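Local coordinates for putative cell adhesion protein (Bacteroides eggerthii, PDB 4GPV) that is a putative cell adhesion protein of the FimA-like fimbrial family, probably a building block of a pilus on the bacterial surface, at residues 158-163 with 259-264; 185-190 with 212-217. All coordinates share one frame; numbering follows the deposited sequence. Where two conformers were deposited one is given.

Contact 1: residues 158-163 with 259-264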
loop_
_atom_site.group_PDB
_atom_site.type_symbol
_atom_site.label_atom_id
_atom_site.label_comp_id
_atom_site.label_asym_id
_atom_site.label_seq_id
_atom_site.Cartn_x
_atom_site.Cartn_y
_atom_site.Cartn_z
ATOM N N ALA A 158 -1.213 2.030 -0.502
ATOM C CA ALA A 158 -0.721 2.902 -1.554
ATOM C C ALA A 158 -0.180 1.997 -2.657
ATOM O O ALA A 158 0.167 0.830 -2.395
ATOM C CB ALA A 158 0.388 3.821 -1.007
ATOM N N LYS A 159 -0.046 2.520 -3.857
ATOM C CA LYS A 159 0.495 1.774 -4.975
ATOM C C LYS A 159 1.718 2.518 -5.506
ATOM O O LYS A 159 1.677 3.753 -5.631
ATOM C CB LYS A 159 -0.590 1.659 -6.063
ATOM C CG LYS A 159 -0.181 0.844 -7.277
ATOM C CD LYS A 159 -1.407 0.626 -8.182
ATOM C CE LYS A 159 -1.443 1.464 -9.411
ATOM N NZ LYS A 159 -2.668 1.183 -10.219
ATOM N N ILE A 160 2.787 1.774 -5.819
ATOM C CA ILE A 160 4.013 2.382 -6.378
ATOM C C ILE A 160 4.291 1.707 -7.714
ATOM O O ILE A 160 4.463 0.497 -7.728
ATOM C CB ILE A 160 5.214 2.239 -5.398
ATOM C CG1 ILE A 160 4.922 2.958 -4.055
ATOM C CG2 ILE A 160 6.525 2.798 -6.049
ATOM C CD1 ILE A 160 5.918 2.583 -2.943
ATOM N N GLN A 161 4.383 2.480 -8.817
ATOM C CA GLN A 161 4.685 1.934 -10.144
ATOM C C GLN A 161 6.062 2.395 -10.564
ATOM O O GLN A 161 6.410 3.546 -10.307
ATOM C CB GLN A 161 3.664 2.431 -11.193
ATOM C CG GLN A 161 2.332 1.704 -11.104
ATOM C CD GLN A 161 1.302 2.332 -12.008
ATOM O OE1 GLN A 161 0.747 3.395 -11.719
ATOM N NE2 GLN A 161 1.044 1.688 -13.124
ATOM N N LEU A 162 6.810 1.539 -11.286
ATOM C CA LEU A 162 8.139 1.890 -11.764
ATOM C C LEU A 162 8.196 1.881 -13.282
ATOM O O LEU A 162 7.800 0.895 -13.914
ATOM C CB LEU A 162 9.183 0.904 -11.177
ATOM C CG LEU A 162 10.602 1.022 -11.702
ATOM C CD1 LEU A 162 11.210 2.393 -11.349
ATOM C CD2 LEU A 162 11.479 -0.125 -11.190
ATOM N N ILE A 163 8.692 2.995 -13.855
ATOM C CA ILE A 163 8.987 3.166 -15.290
ATOM C C ILE A 163 10.509 3.324 -15.415
ATOM O O ILE A 163 11.060 4.266 -14.838
ATOM C CB ILE A 163 8.214 4.372 -15.905
ATOM C CG1 ILE A 163 6.692 4.150 -15.848
ATOM C CG2 ILE A 163 8.662 4.670 -17.344
ATOM C CD1 ILE A 163 5.897 5.392 -16.140
ATOM N N GLN A 259 11.991 5.013 9.341
ATOM C CA GLN A 259 12.803 4.621 8.182
ATOM C C GLN A 259 11.978 4.845 6.958
ATOM O O GLN A 259 10.919 4.223 6.872
ATOM C CB GLN A 259 13.242 3.141 8.263
ATOM C CG GLN A 259 13.921 2.616 6.972
ATOM C CD GLN A 259 15.178 3.360 6.535
ATOM O OE1 GLN A 259 16.107 3.582 7.311
ATOM N NE2 GLN A 259 15.263 3.749 5.266
ATOM N N PRO A 260 12.429 5.652 5.963
ATOM C CA PRO A 260 11.587 5.810 4.769
ATOM C C PRO A 260 11.593 4.590 3.881
ATOM O O PRO A 260 12.548 3.828 3.855
ATOM C CB PRO A 260 12.246 6.964 4.025
ATOM C CG PRO A 260 13.683 6.935 4.477
ATOM C CD PRO A 260 13.611 6.534 5.903
ATOM N N THR A 261 10.528 4.456 3.103
ATOM C CA THR A 261 10.421 3.424 2.089
ATOM C C THR A 261 11.348 3.831 0.929
ATOM O O THR A 261 11.519 5.027 0.642
ATOM C CB THR A 261 8.951 3.278 1.662
ATOM O OG1 THR A 261 8.184 2.796 2.788
ATOM C CG2 THR A 261 8.763 2.309 0.490
ATOM N N ILE A 262 11.948 2.833 0.257
ATOM C CA ILE A 262 12.879 3.077 -0.853
ATOM C C ILE A 262 12.514 2.155 -2.011
ATOM O O ILE A 262 12.368 0.947 -1.809
ATOM C CB ILE A 262 14.376 2.834 -0.448
ATOM C CG1 ILE A 262 14.785 3.570 0.850
ATOM C CG2 ILE A 262 15.348 3.096 -1.670
ATOM C CD1 ILE A 262 16.106 3.150 1.430
ATOM N N LEU A 263 12.383 2.707 -3.208
ATOM C CA LEU A 263 12.198 1.894 -4.419
ATOM C C LEU A 263 13.530 1.868 -5.143
ATOM O O LEU A 263 14.150 2.911 -5.276
ATOM C CB LEU A 263 11.088 2.454 -5.341
ATOM C CG LEU A 263 10.910 1.710 -6.692
ATOM C CD1 LEU A 263 10.339 0.297 -6.493
ATOM C CD2 LEU A 263 10.038 2.527 -7.623
ATOM N N ALA A 264 14.016 0.676 -5.567
ATOM C CA ALA A 264 15.283 0.654 -6.274
ATOM C C ALA A 264 15.353 -0.429 -7.331
ATOM O O ALA A 264 14.644 -1.443 -7.265
ATOM C CB ALA A 264 16.428 0.411 -5.280
#

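Contact 2: residues 185-190 with 212-217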
loop_
_atom_site.group_PDB
_atom_site.type_symbol
_atom_site.label_atom_id
_atom_site.label_comp_id
_atom_site.label_asym_id
_atom_site.label_seq_id
_atom_site.Cartn_x
_atom_site.Cartn_y
_atom_site.Cartn_z
ATOM N N LEU A 185 11.504 -3.220 -3.318
ATOM C CA LEU A 185 10.943 -2.239 -2.416
ATOM C C LEU A 185 11.593 -2.486 -1.091
ATOM O O LEU A 185 11.513 -3.592 -0.566
ATOM C CB LEU A 185 9.396 -2.286 -2.328
ATOM C CG LEU A 185 8.757 -1.044 -1.679
ATOM C CD1 LEU A 185 8.986 0.241 -2.553
ATOM C CD2 LEU A 185 7.239 -1.269 -1.464
ATOM N N LEU A 186 12.218 -1.463 -0.536
ATOM C CA LEU A 186 12.890 -1.592 0.754
ATOM C C LEU A 186 12.091 -0.859 1.788
ATOM O O LEU A 186 11.630 0.269 1.531
ATOM C CB LEU A 186 14.353 -1.054 0.688
ATOM C CG LEU A 186 15.210 -1.478 -0.519
ATOM C CD1 LEU A 186 16.643 -0.838 -0.417
ATOM C CD2 LEU A 186 15.294 -3.020 -0.628
ATOM N N PHE A 187 11.892 -1.487 2.973
ATOM C CA PHE A 187 11.213 -0.843 4.100
ATOM C C PHE A 187 9.807 -0.422 3.757
ATOM O O PHE A 187 9.411 0.717 3.981
ATOM C CB PHE A 187 12.018 0.365 4.648
ATOM C CG PHE A 187 13.453 -0.032 4.874
ATOM C CD1 PHE A 187 13.773 -1.048 5.762
ATOM C CD2 PHE A 187 14.471 0.529 4.111
ATOM C CE1 PHE A 187 15.091 -1.483 5.904
ATOM C CE2 PHE A 187 15.784 0.096 4.249
ATOM C CZ PHE A 187 16.088 -0.913 5.145
ATOM N N ALA A 188 9.024 -1.395 3.288
ATOM C CA ALA A 188 7.579 -1.241 3.131
ATOM C C ALA A 188 6.975 -1.232 4.538
ATOM O O ALA A 188 7.311 -2.129 5.314
ATOM C CB ALA A 188 7.030 -2.435 2.355
ATOM N N GLY A 189 6.108 -0.272 4.866
ATOM C CA GLY A 189 5.483 -0.245 6.191
ATOM C C GLY A 189 4.689 -1.521 6.451
ATOM O O GLY A 189 3.916 -1.961 5.594
ATOM N N LYS A 190 4.891 -2.143 7.631
ATOM C CA LYS A 190 4.205 -3.403 7.936
ATOM C C LYS A 190 2.702 -3.248 8.264
ATOM O O LYS A 190 1.910 -4.076 7.827
ATOM C CB LYS A 190 4.891 -4.089 9.141
ATOM C CG LYS A 190 4.098 -5.274 9.735
ATOM C CD LYS A 190 4.915 -6.078 10.729
ATOM C CE LYS A 190 4.157 -7.288 11.226
ATOM N NZ LYS A 190 5.086 -8.327 11.744
ATOM N N ASN A 212 18.221 -7.275 1.582
ATOM C CA ASN A 212 18.931 -6.671 2.711
ATOM C C ASN A 212 20.408 -7.074 2.749
ATOM O O ASN A 212 21.044 -6.891 3.788
ATOM C CB ASN A 212 18.246 -7.068 4.033
ATOM C CG ASN A 212 18.378 -8.532 4.423
ATOM O OD1 ASN A 212 18.854 -9.383 3.667
ATOM N ND2 ASN A 212 17.988 -8.860 5.640
ATOM N N GLN A 213 20.940 -7.647 1.649
ATOM C CA GLN A 213 22.336 -8.136 1.600
ATOM C C GLN A 213 23.279 -7.055 1.047
ATOM O O GLN A 213 23.915 -7.211 -0.002
ATOM C CB GLN A 213 22.413 -9.463 0.833
ATOM C CG GLN A 213 21.764 -10.624 1.631
ATOM C CD GLN A 213 21.694 -11.921 0.852
ATOM O OE1 GLN A 213 22.708 -12.500 0.455
ATOM N NE2 GLN A 213 20.489 -12.407 0.611
ATOM N N TYR A 214 23.321 -5.924 1.757
ATOM C CA TYR A 214 24.175 -4.771 1.473
ATOM C C TYR A 214 24.686 -4.253 2.815
ATOM O O TYR A 214 24.010 -4.431 3.834
ATOM C CB TYR A 214 23.479 -3.679 0.625
ATOM C CG TYR A 214 22.209 -3.088 1.200
ATOM C CD1 TYR A 214 20.962 -3.659 0.928
ATOM C CD2 TYR A 214 22.240 -1.922 1.963
ATOM C CE1 TYR A 214 19.782 -3.125 1.477
ATOM C CE2 TYR A 214 21.073 -1.394 2.532
ATOM C CZ TYR A 214 19.845 -1.987 2.269
ATOM O OH TYR A 214 18.698 -1.450 2.812
ATOM N N THR A 215 25.890 -3.647 2.830
ATOM C CA THR A 215 26.523 -3.152 4.056
ATOM C C THR A 215 25.660 -2.084 4.754
ATOM O O THR A 215 25.150 -1.174 4.092
ATOM C CB THR A 215 27.924 -2.600 3.726
ATOM O OG1 THR A 215 28.582 -3.487 2.817
ATOM C CG2 THR A 215 28.775 -2.369 4.967
ATOM N N GLY A 216 25.537 -2.220 6.072
ATOM C CA GLY A 216 24.846 -1.329 6.993
ATOM C C GLY A 216 23.353 -1.190 6.823
ATOM O O GLY A 216 22.781 -0.176 7.238
ATOM N N ALA A 217 22.712 -2.222 6.274
ATOM C CA ALA A 217 21.272 -2.218 6.061
ATOM C C ALA A 217 20.531 -2.031 7.388
ATOM O O ALA A 217 20.891 -2.633 8.405
ATOM C CB ALA A 217 20.837 -3.514 5.396
#

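Contact 1: residues 158-163 with 259-264
I160 and L162 meet L263 in the core of a beta sandwich, in the C-terminal FimA-like domain that belongs to the transthyretin clan. L263 lies on strand 262-271 of one sheet and 158-163 on strand 146-169 of the other, so no hydrogen bond joins them and the contact is apolar side-chain packing. The closest alpha carbons, CA of L162 and CA of L263, are 8.4 Å apart, a gap bridged by side chains. One methyl does most of the work: CD2 of L263 reaches in between the two side chains of 158-163. It lies 3.9 Å from CG2 of I160, the beta-branch methyl, and also 3.9 Å from CD1 of L162, at the tip of that leucine; CB of L162 follows at 4.0 Å. The I160 and L263 side chains lie alongside each other, pointing in opposing senses, while L162 lies at a slant to L263. L263 has its CG anti to the backbone N (chi1 176°), and its CD2 branch meets the facing sheet. At the edge of the patch, CD1 of I160 comes within 4.5 Å of CG2 of T261. The T261 hydroxyl is engaged separately: OG1 is hydrogen-bonded to O of F187 and to ND2 of N254. Just before it, NE2 of Q259 donates to O of P260 across 3.1 Å, arriving on a lone pair in the carbonyl plane. On the other face of its strand, K159 forms salt bridges through NZ with D41 and E43. Strand 146-169 runs between strands 247-251 and 297-306, with F249 also touching L263, whereas strand 262-271 pairs antiparallel with strand 176-193, whose L185 packs on I160 and T261.

Contact 2: residues 185-190 with 212-217
Y214 brings its phenol end against L186 and F187 at a G1 beta bulge, where F187 and A188 both face Y208 of strand 207-209. The OH is 3.5 Å from CZ of F187 and 3.6 Å from its CE2, approaching the ring obliquely. CD1 of L186 packs at 3.9 Å from the same OH and at 4.3 Å from CE1 of Y214. No hydrogen bond crosses between the segments; the polar end of the tyrosine is instead hydrogen-bonded to OE2 of E321, a residue that F187 also touches, so the hydroxyl is satisfied although apolar atoms crowd it. One step outward, the ring of F279 meets Y214 edge-to-face. F187 has the positive phi (60°) of the bulge, and with CG anti to the carbonyl carbon (chi1 -49°) CZ and CE2 of its ring come nearer to the loop than its CB does; a weak hydrogen bond links F187 N to OG1 of T209. On the other side of the contact, Y214 opens a type II turn that ends at A217, with G216 in the positive-phi corner. The turn folds the chain back over the tyrosine: CB of A217 sits 3.5 Å above the Y214 ring plane, displaced toward the rim.

Strand 176-193 connects the two contacts, whose centres are about 12 Å apart, because it pairs antiparallel with strand 262-271. L186 N and I262 O are 2.7 Å apart in a probable hydrogen bond. A second probable one, 2.7 Å from T261 OG1 to F187 O, joins the contacts directly, so the bulge carbonyl of contact 2 meets T261 of contact 1. Q259 packs there too, with its CG 3.4 Å from CG of F187. L185 turns into the sandwich core of contact 1, while the next residue, L186, meets the 212-217 loop. In sequence, both segments of contact 2 fall in the 95 residues that separate the two segments of contact 1.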